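Local coordinates for protein putative trimethylamine methyltransferase (Rhizobium meliloti, PDB 4YYC) that probably acts as a methyltransferase, as a member of the trimethylamine methyltransferase family, at residues 165-170 / 491-496; 272-277 / 294-299; 403-408 / 484-489. One frame throughout, in Å; residues are numbered along the deposited sequence.

Interaction 1 (165-170 / 491-496); sequences VKLAYM and SWLEHY
Lys166 lays its extended chain over the ring of Tyr496, the two side chains crossing at about a right angle. Lys166 CG stands 3.7 Å from the centroid of the Tyr496 ring and only 12° off its normal, a CH-pi contact over the centre of one face. CB sits nearer CD1 and CE1 of the ring, whereas CD and CE follow the CD2 and CE2 side. Tyr169 meets the same ring obliquely: its CD2 is 3.7 Å from Tyr496 CE1, and the planes are turned 81° apart. At the edge of the Tyr496 ring lies Met170, a selenomethionine, with SE close to the ring plane and 5.3 Å from the centroid, a Met-aromatic contact. The bend about the CG-SE bond (chi3 -76°) swings Met170 CE back to Trp492 CB, 3.7 Å away, while Met170 SE comes within 3.2 Å of Trp492 O. Leu167 contributes mainly its CD2 methyl, which rests 3.9 Å from Leu493 CG and also touches Trp492 CE3. Tyr496 OH bonds to Tyr203 O. Helices 158-170 and 481-495 thus pack nearly perpendicular, local axes 10.0 Å apart, and their polar linkage here is indirect: one water accepts from Lys166 NZ and donates to Leu493 O. The lysine serves twice, its methylenes covering an aromatic face and its ammonium forming a water-mediated tie, within a contact that is otherwise mainly apolar and aromatic packing.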
# COMPACT_ATOMS: atom_id res chain seq x y z
N VAL A 165 11.55 -5.08 23.43
CA VAL A 165 12.93 -4.91 23.09
C VAL A 165 13.52 -6.19 22.50
O VAL A 165 14.23 -6.16 21.49
CB VAL A 165 13.77 -4.37 24.24
CG1 VAL A 165 15.23 -4.31 23.86
CG2 VAL A 165 13.30 -2.96 24.59
N LYS A 166 13.22 -7.33 23.13
CA LYS A 166 13.67 -8.62 22.63
C LYS A 166 13.16 -8.90 21.21
O LYS A 166 13.91 -9.33 20.35
CB LYS A 166 13.25 -9.75 23.58
CG LYS A 166 13.90 -9.69 24.97
CD LYS A 166 13.33 -10.81 25.84
CE LYS A 166 14.02 -10.87 27.18
NZ LYS A 166 13.46 -11.87 28.11
N LEU A 167 11.85 -8.67 20.98
CA LEU A 167 11.29 -8.94 19.66
C LEU A 167 11.86 -8.02 18.60
O LEU A 167 12.09 -8.45 17.46
CB LEU A 167 9.77 -8.80 19.71
CG LEU A 167 9.02 -9.85 20.57
CD1 LEU A 167 7.56 -9.46 20.58
CD2 LEU A 167 9.17 -11.26 20.07
N ALA A 168 12.13 -6.77 18.98
CA ALA A 168 12.76 -5.84 18.06
C ALA A 168 14.21 -6.24 17.74
O ALA A 168 14.66 -6.08 16.59
CB ALA A 168 12.76 -4.43 18.63
N TYR A 169 14.93 -6.77 18.73
CA TYR A 169 16.29 -7.28 18.53
C TYR A 169 16.27 -8.44 17.53
O TYR A 169 17.13 -8.54 16.66
CB TYR A 169 16.89 -7.71 19.88
CG TYR A 169 18.17 -8.45 19.75
CD1 TYR A 169 19.34 -7.80 19.41
CD2 TYR A 169 18.21 -9.85 19.90
CE1 TYR A 169 20.54 -8.48 19.32
CE2 TYR A 169 19.41 -10.54 19.80
CZ TYR A 169 20.55 -9.85 19.50
OH TYR A 169 21.74 -10.51 19.37
N MSE A 170 15.28 -9.33 17.65
CA MSE A 170 15.19 -10.50 16.80
C MSE A 170 14.61 -10.23 15.43
O MSE A 170 14.99 -10.91 14.48
CB MSE A 170 14.39 -11.58 17.49
CG MSE A 170 15.14 -12.12 18.69
SE MSE A 170 14.17 -13.56 19.62
CE MSE A 170 12.82 -12.56 20.57
N SER A 491 7.58 -18.41 20.39
CA SER A 491 8.72 -19.16 19.97
C SER A 491 9.98 -18.30 19.99
O SER A 491 11.02 -18.72 20.50
CB SER A 491 8.52 -19.73 18.58
OG SER A 491 9.60 -20.60 18.29
N TRP A 492 9.86 -17.10 19.43
CA TRP A 492 11.00 -16.18 19.44
C TRP A 492 11.45 -15.86 20.87
O TRP A 492 12.65 -15.85 21.16
CB TRP A 492 10.67 -14.88 18.71
CG TRP A 492 10.68 -14.93 17.23
CD1 TRP A 492 10.64 -16.03 16.42
CD2 TRP A 492 10.69 -13.79 16.36
NE1 TRP A 492 10.61 -15.63 15.09
CE2 TRP A 492 10.66 -14.26 15.04
CE3 TRP A 492 10.75 -12.40 16.59
CZ2 TRP A 492 10.68 -13.39 13.94
CZ3 TRP A 492 10.75 -11.56 15.51
CH2 TRP A 492 10.73 -12.06 14.21
N LEU A 493 10.49 -15.62 21.75
CA LEU A 493 10.85 -15.22 23.12
C LEU A 493 11.48 -16.39 23.88
O LEU A 493 12.39 -16.18 24.69
CB LEU A 493 9.64 -14.68 23.85
CG LEU A 493 9.21 -13.28 23.42
CD1 LEU A 493 7.86 -12.97 24.04
CD2 LEU A 493 10.23 -12.21 23.81
N GLU A 494 11.04 -17.61 23.57
CA GLU A 494 11.67 -18.81 24.14
C GLU A 494 13.10 -19.01 23.69
O GLU A 494 13.93 -19.46 24.49
CB GLU A 494 10.85 -20.07 23.84
CG GLU A 494 9.62 -20.11 24.70
N HIS A 495 13.41 -18.68 22.44
CA HIS A 495 14.74 -18.88 21.89
C HIS A 495 15.70 -17.73 22.00
O HIS A 495 16.87 -17.90 21.73
CB HIS A 495 14.62 -19.43 20.48
CG HIS A 495 14.02 -20.80 20.49
ND1 HIS A 495 12.67 -21.02 20.31
CD2 HIS A 495 14.56 -22.01 20.80
CE1 HIS A 495 12.42 -22.32 20.42
NE2 HIS A 495 13.55 -22.94 20.71
N TYR A 496 15.20 -16.59 22.43
CA TYR A 496 16.01 -15.40 22.59
C TYR A 496 17.26 -15.63 23.45
O TYR A 496 17.20 -16.30 24.48
CB TYR A 496 15.15 -14.31 23.24
CG TYR A 496 15.92 -13.10 23.65
CD1 TYR A 496 16.16 -12.08 22.76
CD2 TYR A 496 16.37 -12.96 24.96
CE1 TYR A 496 16.86 -10.94 23.15
CE2 TYR A 496 17.07 -11.84 25.35
CZ TYR A 496 17.31 -10.83 24.44
OH TYR A 496 17.99 -9.71 24.84
O HOH W 1 12.58 -14.26 26.63

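Interaction 2 (272-277 / 294-299); sequences VSPFIL and LAEVLA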
# COMPACT_ATOMS: atom_id res chain seq x y z
N VAL A 272 12.09 16.41 15.32
CA VAL A 272 11.13 17.50 15.57
C VAL A 272 9.83 17.20 14.85
O VAL A 272 9.76 17.23 13.62
CB VAL A 272 11.71 18.88 15.13
CG1 VAL A 272 10.64 19.97 15.30
CG2 VAL A 272 12.92 19.20 15.96
N SER A 273 8.78 16.95 15.62
CA SER A 273 7.60 16.29 15.07
C SER A 273 6.30 16.98 15.47
O SER A 273 5.80 16.81 16.59
CB SER A 273 7.54 14.81 15.56
OG SER A 273 8.71 14.10 15.13
N PRO A 274 5.72 17.76 14.56
CA PRO A 274 4.32 18.13 14.70
C PRO A 274 3.48 16.90 15.03
O PRO A 274 3.75 15.81 14.50
CB PRO A 274 4.00 18.70 13.31
CG PRO A 274 5.30 19.30 12.88
CD PRO A 274 6.34 18.36 13.36
N PHE A 275 2.49 17.07 15.88
CA PHE A 275 1.58 15.99 16.24
C PHE A 275 0.18 16.42 15.85
O PHE A 275 -0.46 17.21 16.57
CB PHE A 275 1.67 15.71 17.73
CG PHE A 275 0.87 14.51 18.16
CD1 PHE A 275 1.43 13.24 18.07
CD2 PHE A 275 -0.43 14.64 18.58
CE1 PHE A 275 0.70 12.11 18.42
CE2 PHE A 275 -1.18 13.51 18.96
CZ PHE A 275 -0.61 12.26 18.87
N ILE A 276 -0.28 15.92 14.71
CA ILE A 276 -1.42 16.49 14.05
C ILE A 276 -2.49 15.48 13.69
O ILE A 276 -2.20 14.42 13.14
CB ILE A 276 -0.98 17.27 12.83
CG1 ILE A 276 -0.37 18.60 13.32
CG2 ILE A 276 -2.07 17.55 11.83
CD1 ILE A 276 0.39 19.25 12.23
N LEU A 277 -3.73 15.82 14.07
CA LEU A 277 -4.91 15.26 13.47
C LEU A 277 -5.52 16.38 12.63
O LEU A 277 -5.98 17.40 13.17
CB LEU A 277 -5.89 14.81 14.54
CG LEU A 277 -5.34 13.73 15.49
CD1 LEU A 277 -6.41 13.41 16.51
CD2 LEU A 277 -4.95 12.49 14.69
N LEU A 294 5.32 22.61 8.02
CA LEU A 294 6.60 23.17 7.61
C LEU A 294 6.98 24.32 8.53
O LEU A 294 8.16 24.45 8.91
CB LEU A 294 6.57 23.59 6.13
CG LEU A 294 7.85 24.23 5.59
CD1 LEU A 294 9.04 23.29 5.76
CD2 LEU A 294 7.63 24.59 4.12
N ALA A 295 6.02 25.16 8.92
CA ALA A 295 6.30 26.27 9.87
C ALA A 295 6.79 25.75 11.21
O ALA A 295 7.81 26.21 11.73
CB ALA A 295 5.04 27.13 10.04
N GLU A 296 6.12 24.74 11.76
CA GLU A 296 6.49 24.16 13.06
C GLU A 296 7.88 23.53 12.98
O GLU A 296 8.70 23.76 13.86
CB GLU A 296 5.46 23.14 13.53
CG GLU A 296 4.13 23.74 13.84
CD GLU A 296 3.09 22.77 14.32
OE1 GLU A 296 3.40 21.56 14.58
OE2 GLU A 296 1.92 23.18 14.46
N VAL A 297 8.16 22.77 11.92
CA VAL A 297 9.47 22.16 11.79
C VAL A 297 10.57 23.17 11.58
O VAL A 297 11.63 23.06 12.20
CB VAL A 297 9.48 21.05 10.69
CG1 VAL A 297 10.93 20.63 10.40
CG2 VAL A 297 8.59 19.89 11.08
N LEU A 298 10.33 24.17 10.74
CA LEU A 298 11.35 25.20 10.57
C LEU A 298 11.76 25.81 11.92
O LEU A 298 12.95 25.97 12.18
CB LEU A 298 10.88 26.28 9.58
CG LEU A 298 10.93 25.92 8.10
CD1 LEU A 298 10.13 26.90 7.27
CD2 LEU A 298 12.36 25.87 7.58
N ALA A 299 10.80 26.19 12.73
CA ALA A 299 11.09 26.85 14.01
C ALA A 299 11.79 25.88 14.97
O ALA A 299 12.82 26.22 15.55
CB ALA A 299 9.82 27.39 14.59
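Glu296 is the first residue of 294-299 to meet the strand, and it does so against Pro274, the two side chains sliding past each other in opposite directions. A chi1 of -67° sends CG off anti to the carbonyl carbon; the extended chain beyond it carries the carboxylate alongside the proline ring, with Glu296 OE1 3.2 Å from Pro274 CB and 3.4 Å from Pro274 CG. This is a close van der Waals approach of an oxygen to ring carbons, not a hydrogen bond. Further back, Glu296 CB approaches Pro274 CG at 3.9 Å. The buried acid is well supplied with polar partners: OE1 bonds to Ser248 OG, and OE2 to Met250 N and Gln292 NE2. Ser248 OG also bonds to Phe275 N, so one hydroxyl links the carboxylate to the strand backbone.

Val297 follows, crossing the proline at about a right angle. A single methyl does the touching: Val297 CG2 lies 3.5 Å from Pro274 CD and 3.8 Å from Pro274 CG, and it also reaches Val272 O at 3.9 Å. Leu298 then turns its CB from the strand, and its side chain packs on Leu70 of helix 56-73.

Strand 269-277, helix 286-307 and the parallel strand 313-322 form a beta-alpha-beta unit, the helix packing on the first strand through Glu296 and Val297, consistent with the TIM-barrel fold of methylamine methyltransferases.

Interaction 3 (403-408 / 484-489); sequences SYEKFM and RANALA
Asn486 ND2 is gripped by two acceptors, Glu405 OE2 across the contact and the backbone Leu149 O. The bond to Glu405 OE2 is 2.9 Å long and fairly straight, with an angle of 161° at the hydrogen. It takes the anti lone pair of the carboxylate oxygen, the one away from the other oxygen, and lies near the plane of the amide. Carboxylate and amide are nevertheless twisted 67° against each other, their side chains meeting obliquely. A chi1 of -170° sets Asn486 CG anti to the backbone N, and the turn about the next bond presents ND2 to the acid. Arg490 NE bonds to Asn486 OD1, and the bonds at the two ends together should hold the amide's rotation.

Next to this polar pair the backbones come close: Glu405 CA and Ala485 CA are 5.3 Å apart. Helices 404-420 and 481-495 cross here almost perpendicularly, their local axes approaching to 8.3 Å, and small residues at the crossing illustrate how a tight helix-helix packing is built. Ala485 CB rests 3.7 Å from Glu405 O and 3.8 Å from Met408 CB. Ala489, one turn on, offers its CB to Met408 CG at 3.7 Å.

Met408, a selenomethionine, threads between these alanines and Leu488. Its chain bends about both CB-CG and CG-SE, and the terminal CE meets Leu488 CD2 at 3.5 Å, close packing for two methyls, with the side chains crossing at about a right angle. The start of helix 404-420 is secured on its own side by Ser403, the N-cap residue, whose OG accepts from Lys406 N at 3.0 Å. Tyr404 and Phe407, on the first turn of that helix, pack against helix 158-170.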
# COMPACT_ATOMS: atom_id res chain seq x y z
N SER A 403 0.76 -4.08 20.65
CA SER A 403 0.24 -5.46 20.49
C SER A 403 1.31 -6.43 20.07
O SER A 403 1.98 -6.20 19.08
CB SER A 403 -0.88 -5.45 19.47
OG SER A 403 -1.19 -6.76 19.02
N TYR A 404 1.49 -7.53 20.81
CA TYR A 404 2.47 -8.51 20.44
C TYR A 404 2.12 -9.10 19.06
O TYR A 404 3.00 -9.26 18.21
CB TYR A 404 2.50 -9.64 21.47
CG TYR A 404 3.15 -9.29 22.80
CD1 TYR A 404 2.47 -8.66 23.80
CD2 TYR A 404 4.41 -9.70 23.07
CE1 TYR A 404 3.04 -8.38 25.03
CE2 TYR A 404 4.99 -9.49 24.32
CZ TYR A 404 4.30 -8.78 25.28
OH TYR A 404 4.89 -8.52 26.52
N GLU A 405 0.87 -9.46 18.86
CA GLU A 405 0.50 -10.11 17.61
C GLU A 405 0.69 -9.13 16.45
O GLU A 405 1.21 -9.50 15.38
CB GLU A 405 -0.95 -10.65 17.65
CG GLU A 405 -1.06 -11.89 18.54
CD GLU A 405 -2.48 -12.31 18.82
OE1 GLU A 405 -3.41 -11.67 18.33
OE2 GLU A 405 -2.69 -13.31 19.59
N LYS A 406 0.21 -7.91 16.64
CA LYS A 406 0.36 -6.90 15.62
C LYS A 406 1.84 -6.63 15.30
O LYS A 406 2.21 -6.47 14.14
CB LYS A 406 -0.33 -5.64 16.04
CG LYS A 406 -0.17 -4.43 15.14
CD LYS A 406 -0.90 -4.57 13.89
CE LYS A 406 -1.29 -3.25 13.13
NZ LYS A 406 -0.21 -2.19 13.21
N PHE A 407 2.69 -6.60 16.31
CA PHE A 407 4.10 -6.41 16.08
C PHE A 407 4.64 -7.47 15.13
O PHE A 407 5.39 -7.17 14.20
CB PHE A 407 4.86 -6.46 17.42
CG PHE A 407 6.32 -6.22 17.27
CD1 PHE A 407 7.20 -7.26 16.89
CD2 PHE A 407 6.84 -4.95 17.49
CE1 PHE A 407 8.56 -7.02 16.74
CE2 PHE A 407 8.23 -4.74 17.37
CZ PHE A 407 9.06 -5.75 16.98
N MSE A 408 4.27 -8.73 15.35
CA MSE A 408 4.78 -9.83 14.50
C MSE A 408 4.30 -9.72 13.07
O MSE A 408 5.06 -9.95 12.12
CB MSE A 408 4.40 -11.18 15.10
CG MSE A 408 4.96 -11.41 16.51
SE MSE A 408 6.91 -11.34 16.56
CE MSE A 408 7.23 -12.84 15.36
N ARG A 484 -1.16 -17.46 14.30
CA ARG A 484 0.19 -17.86 13.94
C ARG A 484 1.24 -16.84 14.48
O ARG A 484 2.34 -17.24 14.88
CB ARG A 484 0.32 -18.13 12.44
CG ARG A 484 -0.57 -19.25 11.90
CD ARG A 484 -0.22 -19.62 10.45
NE ARG A 484 -0.54 -18.52 9.55
CZ ARG A 484 -1.74 -18.11 9.17
NH1 ARG A 484 -2.85 -18.76 9.49
NH2 ARG A 484 -1.82 -17.03 8.43
N ALA A 485 0.88 -15.57 14.46
CA ALA A 485 1.76 -14.51 15.03
C ALA A 485 1.99 -14.70 16.51
O ALA A 485 3.11 -14.53 17.00
CB ALA A 485 1.18 -13.16 14.76
N ASN A 486 0.93 -15.05 17.22
CA ASN A 486 1.03 -15.37 18.66
C ASN A 486 2.06 -16.49 18.90
O ASN A 486 3.00 -16.36 19.73
CB ASN A 486 -0.34 -15.76 19.18
CG ASN A 486 -0.38 -15.87 20.69
OD1 ASN A 486 0.20 -16.81 21.26
ND2 ASN A 486 -1.08 -14.97 21.33
N ALA A 487 1.93 -17.58 18.14
CA ALA A 487 2.82 -18.71 18.29
C ALA A 487 4.26 -18.36 17.97
O ALA A 487 5.18 -18.78 18.68
CB ALA A 487 2.38 -19.86 17.42
N LEU A 488 4.44 -17.52 16.95
CA LEU A 488 5.76 -17.15 16.52
C LEU A 488 6.43 -16.24 17.58
O LEU A 488 7.62 -16.42 17.88
CB LEU A 488 5.74 -16.49 15.15
CG LEU A 488 7.14 -16.38 14.54
CD1 LEU A 488 7.82 -17.73 14.34
CD2 LEU A 488 7.05 -15.64 13.24
N ALA A 489 5.68 -15.29 18.12
CA ALA A 489 6.19 -14.42 19.20
C ALA A 489 6.63 -15.29 20.38
O ALA A 489 7.70 -15.05 20.95
CB ALA A 489 5.16 -13.43 19.66

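Interactions 1 and 3 form one continuous region, their centres about 11 Å apart, because both use helix 481-495 and each joins it to a different partner helix, 158-170 or 404-420. The two partners also touch directly: Leu167 CB lies 3.7 Å from Phe407 CE1. On the shared helix, Trp492 CE2 is likewise 3.7 Å from Met408 CE, so the indole belongs to both contacts. Interaction 2 is separate, on the opposite side of the chain's centre, with its centre about 35 Å from that of interaction 1 and about 33 Å from that of interaction 3. Within interaction 2 the side chain of Pro274 is about 8 Å from a bound unknown ligand, near but not in contact.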